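Local coordinates for protein LbaCas13a H328A (C2c2) (PDB 5WLH) that binds a CRISPR RNA guide and, as an A-cleaving Cas13a enzyme, probably cleaves RNA targeted through that guide, at residues A[645-648]-A[649-652]; A[710-713]-A[714-717]. All coordinates share one frame; numbering follows the deposited sequence.

Interaction 1. Residues A[645-648]-A[649-652]; sequences SNNL and PMFY. With nucleotides of chain B.
Met650 runs its side chain parallel to that of Asn647, and its methyl CE comes to 3.6 Å from Asn647 OD1. The residues sit where helix 635-645 runs out: Asn647, with positive phi (73°), ends the helix in a Schellman motif, and a tight turn leads on toward helix 654-665. With CG of Met650 anti to the backbone N (chi1 -176°) the chain runs straight out and bends only at chi3, which turns CE back to the asparagine amide. In the turn Met650 N donates to Asn647 O at 3.0 Å, from well above the carbonyl plane. The same oxygen lies at the edge of the Phe651 ring, 3.3 Å from CD2, while Met650 CG covers one face of that ring near its rim. Leu648 O collects two donors, Phe651 N in a fairly straight bond (164°) and Tyr652 N in a weak, bent one. Leu648 CD1 reaches Tyr652 CD2 at 4.1 Å, the two side chains slanting past each other; beyond them the tyrosine hydroxyl is hydrogen-bonded to Val865 O. On the helix side the residues touch the guide RNA: Asn646 lies against the base of U37 of chain B, its OD1 3.7 Å from C5, near enough for packing. Ser645 offers its backbone oxygen to that base, and U37 N3 donates to Ser645 O at 2.6 Å.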
loop_
_atom_site.group_PDB
_atom_site.type_symbol
_atom_site.label_atom_id
_atom_site.label_comp_id
_atom_site.label_asym_id
_atom_site.label_seq_id
_atom_site.Cartn_x
_atom_site.Cartn_y
_atom_site.Cartn_z
ATOM N N SER A 645 19.752 4.157 -31.127
ATOM C CA SER A 645 20.462 4.733 -29.993
ATOM C C SER A 645 20.988 3.669 -29.043
ATOM O O SER A 645 21.937 3.943 -28.300
ATOM C CB SER A 645 19.550 5.702 -29.237
ATOM O OG SER A 645 19.230 6.835 -30.031
ATOM N N ASN A 646 20.385 2.481 -29.026
ATOM C CA ASN A 646 20.883 1.377 -28.223
ATOM C C ASN A 646 21.951 0.574 -28.958
ATOM O O ASN A 646 22.388 -0.463 -28.446
ATOM C CB ASN A 646 19.733 0.451 -27.791
ATOM C CG ASN A 646 19.038 0.934 -26.521
ATOM O OD1 ASN A 646 19.532 0.733 -25.410
ATOM N ND2 ASN A 646 17.906 1.601 -26.689
ATOM N N ASN A 647 22.356 1.032 -30.149
ATOM C CA ASN A 647 23.474 0.502 -30.927
ATOM C C ASN A 647 23.180 -0.839 -31.579
ATOM O O ASN A 647 24.113 -1.563 -31.946
ATOM C CB ASN A 647 24.743 0.400 -30.072
ATOM C CG ASN A 647 25.190 1.739 -29.565
ATOM O OD1 ASN A 647 25.357 2.672 -30.341
ATOM N ND2 ASN A 647 25.349 1.858 -28.250
ATOM N N LEU A 648 21.911 -1.195 -31.753
ATOM C CA LEU A 648 21.606 -2.457 -32.419
ATOM C C LEU A 648 22.120 -2.500 -33.855
ATOM O O LEU A 648 22.587 -3.571 -34.277
ATOM C CB LEU A 648 20.096 -2.731 -32.376
ATOM C CG LEU A 648 19.559 -3.450 -31.134
ATOM C CD1 LEU A 648 20.304 -4.753 -30.883
ATOM C CD2 LEU A 648 19.592 -2.550 -29.907
ATOM N N PRO A 649 22.061 -1.426 -34.650
ATOM C CA PRO A 649 22.641 -1.500 -36.000
ATOM C C PRO A 649 24.157 -1.502 -36.014
ATOM O O PRO A 649 24.746 -1.565 -37.101
ATOM C CB PRO A 649 22.082 -0.255 -36.699
ATOM C CG PRO A 649 21.635 0.640 -35.628
ATOM C CD PRO A 649 21.255 -0.204 -34.471
ATOM N N MET A 650 24.804 -1.427 -34.852
ATOM C CA MET A 650 26.241 -1.647 -34.774
ATOM C C MET A 650 26.590 -3.125 -34.831
ATOM O O MET A 650 27.744 -3.471 -35.116
ATOM C CB MET A 650 26.787 -1.030 -33.484
ATOM C CG MET A 650 28.290 -1.098 -33.297
ATOM S SD MET A 650 28.803 -0.146 -31.850
ATOM C CE MET A 650 28.117 1.453 -32.265
ATOM N N PHE A 651 25.617 -4.005 -34.582
ATOM C CA PHE A 651 25.893 -5.431 -34.470
ATOM C C PHE A 651 25.005 -6.309 -35.335
ATOM O O PHE A 651 25.304 -7.499 -35.476
ATOM C CB PHE A 651 25.781 -5.872 -33.000
ATOM C CG PHE A 651 26.695 -5.102 -32.085
ATOM C CD1 PHE A 651 28.025 -5.470 -31.951
ATOM C CD2 PHE A 651 26.244 -3.987 -31.399
ATOM C CE1 PHE A 651 28.887 -4.753 -31.129
ATOM C CE2 PHE A 651 27.097 -3.268 -30.573
ATOM C CZ PHE A 651 28.423 -3.655 -30.438
ATOM N N TYR A 652 23.950 -5.767 -35.944
ATOM C CA TYR A 652 23.061 -6.565 -36.769
ATOM C C TYR A 652 22.704 -5.785 -38.028
ATOM O O TYR A 652 22.831 -4.559 -38.085
ATOM C CB TYR A 652 21.800 -6.976 -35.988
ATOM C CG TYR A 652 22.116 -7.824 -34.777
ATOM C CD1 TYR A 652 22.391 -9.181 -34.908
ATOM C CD2 TYR A 652 22.166 -7.266 -33.503
ATOM C CE1 TYR A 652 22.695 -9.959 -33.801
ATOM C CE2 TYR A 652 22.469 -8.033 -32.396
ATOM C CZ TYR A 652 22.729 -9.381 -32.548
ATOM O OH TYR A 652 23.028 -10.143 -31.444
ATOM P P U B 37 19.571 2.687 -18.474
ATOM O OP1 U B 37 18.800 2.075 -17.351
ATOM O OP2 U B 37 20.787 3.518 -18.236
ATOM O "O5'" U B 37 20.000 1.459 -19.392
ATOM C "C5'" U B 37 20.500 1.657 -20.696
ATOM C "C4'" U B 37 21.952 1.270 -20.894
ATOM O "O4'" U B 37 22.149 1.369 -22.319
ATOM C "C3'" U B 37 22.964 2.244 -20.305
ATOM O "O3'" U B 37 24.282 1.664 -20.397
ATOM C "C2'" U B 37 22.857 3.384 -21.303
ATOM O "O2'" U B 37 23.918 4.316 -21.282
ATOM C "C1'" U B 37 22.768 2.611 -22.627
ATOM N N1 U B 37 21.908 3.263 -23.620
ATOM C C2 U B 37 22.429 3.501 -24.874
ATOM O O2 U B 37 23.571 3.191 -25.174
ATOM N N3 U B 37 21.551 4.104 -25.743
ATOM C C4 U B 37 20.246 4.483 -25.474
ATOM O O4 U B 37 19.570 5.023 -26.347
ATOM C C5 U B 37 19.782 4.190 -24.159
ATOM C C6 U B 37 20.612 3.605 -23.302
#

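Interaction 2. Residues A[710-713]-A[714-717]; sequences GENE and LKFY. With nucleotides of chain B.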
loop_
_atom_site.group_PDB
_atom_site.type_symbol
_atom_site.label_atom_id
_atom_site.label_comp_id
_atom_site.label_asym_id
_atom_site.label_seq_id
_atom_site.Cartn_x
_atom_site.Cartn_y
_atom_site.Cartn_z
ATOM N N GLY A 710 36.646 -3.376 -25.223
ATOM C CA GLY A 710 35.752 -3.471 -24.077
ATOM C C GLY A 710 34.542 -2.563 -24.200
ATOM O O GLY A 710 33.429 -2.938 -23.828
ATOM N N GLU A 711 34.745 -1.355 -24.727
ATOM C CA GLU A 711 33.618 -0.462 -24.947
ATOM C C GLU A 711 32.667 -1.017 -26.001
ATOM O O GLU A 711 31.453 -0.820 -25.897
ATOM C CB GLU A 711 34.119 0.921 -25.339
ATOM C CG GLU A 711 33.238 2.059 -24.862
ATOM C CD GLU A 711 33.372 3.287 -25.744
ATOM O OE1 GLU A 711 32.388 4.051 -25.877
ATOM O OE2 GLU A 711 34.471 3.482 -26.307
ATOM N N ASN A 712 33.184 -1.721 -27.012
ATOM C CA ASN A 712 32.302 -2.326 -28.005
ATOM C C ASN A 712 31.598 -3.545 -27.436
ATOM O O ASN A 712 30.430 -3.801 -27.752
ATOM C CB ASN A 712 33.087 -2.706 -29.260
ATOM C CG ASN A 712 33.335 -1.524 -30.163
ATOM O OD1 ASN A 712 32.798 -0.437 -29.940
ATOM N ND2 ASN A 712 34.165 -1.720 -31.179
ATOM N N GLU A 713 32.300 -4.323 -26.614
ATOM C CA GLU A 713 31.661 -5.439 -25.927
ATOM C C GLU A 713 30.520 -4.944 -25.049
ATOM O O GLU A 713 29.425 -5.519 -25.047
ATOM C CB GLU A 713 32.697 -6.189 -25.092
ATOM C CG GLU A 713 32.231 -7.534 -24.578
ATOM C CD GLU A 713 33.283 -8.616 -24.719
ATOM O OE1 GLU A 713 34.478 -8.269 -24.870
ATOM O OE2 GLU A 713 32.912 -9.810 -24.671
ATOM N N LEU A 714 30.758 -3.857 -24.316
ATOM C CA LEU A 714 29.725 -3.302 -23.452
ATOM C C LEU A 714 28.554 -2.769 -24.266
ATOM O O LEU A 714 27.392 -2.987 -23.906
ATOM C CB LEU A 714 30.319 -2.204 -22.580
ATOM C CG LEU A 714 29.332 -1.532 -21.637
ATOM C CD1 LEU A 714 28.687 -2.573 -20.721
ATOM C CD2 LEU A 714 30.057 -0.468 -20.839
ATOM N N LYS A 715 28.837 -2.065 -25.364
ATOM C CA LYS A 715 27.769 -1.653 -26.271
ATOM C C LYS A 715 26.948 -2.849 -26.738
ATOM O O LYS A 715 25.717 -2.776 -26.796
ATOM C CB LYS A 715 28.341 -0.906 -27.477
ATOM C CG LYS A 715 28.687 0.556 -27.225
ATOM C CD LYS A 715 28.806 1.312 -28.543
ATOM C CE LYS A 715 29.865 2.398 -28.476
ATOM N NZ LYS A 715 29.821 3.151 -27.193
ATOM N N PHE A 716 27.607 -3.963 -27.075
ATOM C CA PHE A 716 26.870 -5.120 -27.575
ATOM C C PHE A 716 25.939 -5.696 -26.517
ATOM O O PHE A 716 24.762 -5.959 -26.791
ATOM C CB PHE A 716 27.812 -6.218 -28.068
ATOM C CG PHE A 716 27.099 -7.505 -28.351
ATOM C CD1 PHE A 716 26.190 -7.582 -29.397
ATOM C CD2 PHE A 716 27.283 -8.613 -27.540
ATOM C CE1 PHE A 716 25.500 -8.756 -29.651
ATOM C CE2 PHE A 716 26.596 -9.793 -27.777
ATOM C CZ PHE A 716 25.708 -9.869 -28.840
ATOM N N TYR A 717 26.454 -5.942 -25.310
ATOM C CA TYR A 717 25.605 -6.549 -24.288
ATOM C C TYR A 717 24.468 -5.615 -23.884
ATOM O O TYR A 717 23.357 -6.078 -23.601
ATOM C CB TYR A 717 26.438 -6.954 -23.077
ATOM C CG TYR A 717 27.296 -8.154 -23.383
ATOM C CD1 TYR A 717 26.723 -9.344 -23.808
ATOM C CD2 TYR A 717 28.674 -8.088 -23.289
ATOM C CE1 TYR A 717 27.501 -10.445 -24.107
ATOM C CE2 TYR A 717 29.460 -9.192 -23.580
ATOM C CZ TYR A 717 28.869 -10.359 -23.992
ATOM O OH TYR A 717 29.652 -11.457 -24.287
ATOM P P A B 38 25.411 1.863 -19.250
ATOM O OP1 A B 38 25.465 3.292 -18.836
ATOM O OP2 A B 38 26.676 1.229 -19.726
ATOM O "O5'" A B 38 24.910 0.933 -18.066
ATOM C "C5'" A B 38 24.611 -0.438 -18.300
ATOM C "C4'" A B 38 25.125 -1.317 -17.188
ATOM O "O4'" A B 38 26.527 -1.624 -17.415
ATOM C "C3'" A B 38 25.047 -0.710 -15.786
ATOM O "O3'" A B 38 24.804 -1.747 -14.848
ATOM C "C2'" A B 38 26.458 -0.193 -15.561
ATOM O "O2'" A B 38 26.821 -0.084 -14.201
ATOM C "C1'" A B 38 27.277 -1.263 -16.272
ATOM N N9 A B 38 28.608 -0.826 -16.692
ATOM C C8 A B 38 28.960 0.213 -17.513
ATOM N N7 A B 38 30.255 0.331 -17.679
ATOM C C5 A B 38 30.784 -0.706 -16.921
ATOM C C6 A B 38 32.102 -1.129 -16.676
ATOM N N6 A B 38 33.169 -0.529 -17.200
ATOM N N1 A B 38 32.285 -2.191 -15.865
ATOM C C2 A B 38 31.211 -2.792 -15.337
ATOM N N3 A B 38 29.925 -2.485 -15.490
ATOM C C4 A B 38 29.782 -1.424 -16.304
#
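Glu711 and Lys715 reach out in parallel from the backbone, and the lysine ammonium closes a salt bridge with NZ 3.0 Å from Glu711 OE1. NZ approaches from above the carboxylate plane, 50° out of it. The glutamate is extended beyond CG, whereas the lysine bends at chi3 and chi4 to bring NZ round to it; nearer the backbone, Lys715 CG rests 3.4 Å from Glu711 O. Were Lys715 replaced by an alanine, the Glu711 carboxylate would probably lose its positive mate and be freer to turn. Both residues belong to helix 709-732, where the spacing of four places them one turn apart, and regular i to i+4 bonds run through the segment, such as Tyr717 N to Glu713 O at 3.0 Å. Glu713 and Tyr717, two residues further on, also meet through their side chains. A chi1 of -167° throws the CG methylene of Glu713 out to 3.4 Å from Tyr717 CE2; the bend at chi2 then carries the carboxylate alongside the ring, their planes only 21° apart. The tyrosine hydroxyl is hydrogen-bonded to Arg692 NH1, and the side chain also touches Pro688 and Val691 of the same helix 687-692. One face of the Tyr717 ring takes Phe716 CD2 near its rim. Leu714 leads away from the helix toward the guide RNA, and its CD2 methyl meets the adenine of A38 of chain B, 3.3 Å from N7.

Overall arrangement
Following the chain from the N terminus, interaction 1 (645-652) comes first and rounds the turn between helices 635-645 and 654-665. Interaction 2 (710-717) follows in series, within helix 709-732; neither nests in nor crosses the other, and both are local. Their centres nonetheless lie about 11 Å apart, because the fold brings that helix back against the turn. Phe651 and Phe716 meet edge-to-face, the Tyr652 hydroxyl packs on Phe716, and Asn647 touches Lys715, so the turn is tied to the helix. Each also faces the RNA at consecutive nucleotides of chain B, U37 for interaction 1 and A38 for interaction 2.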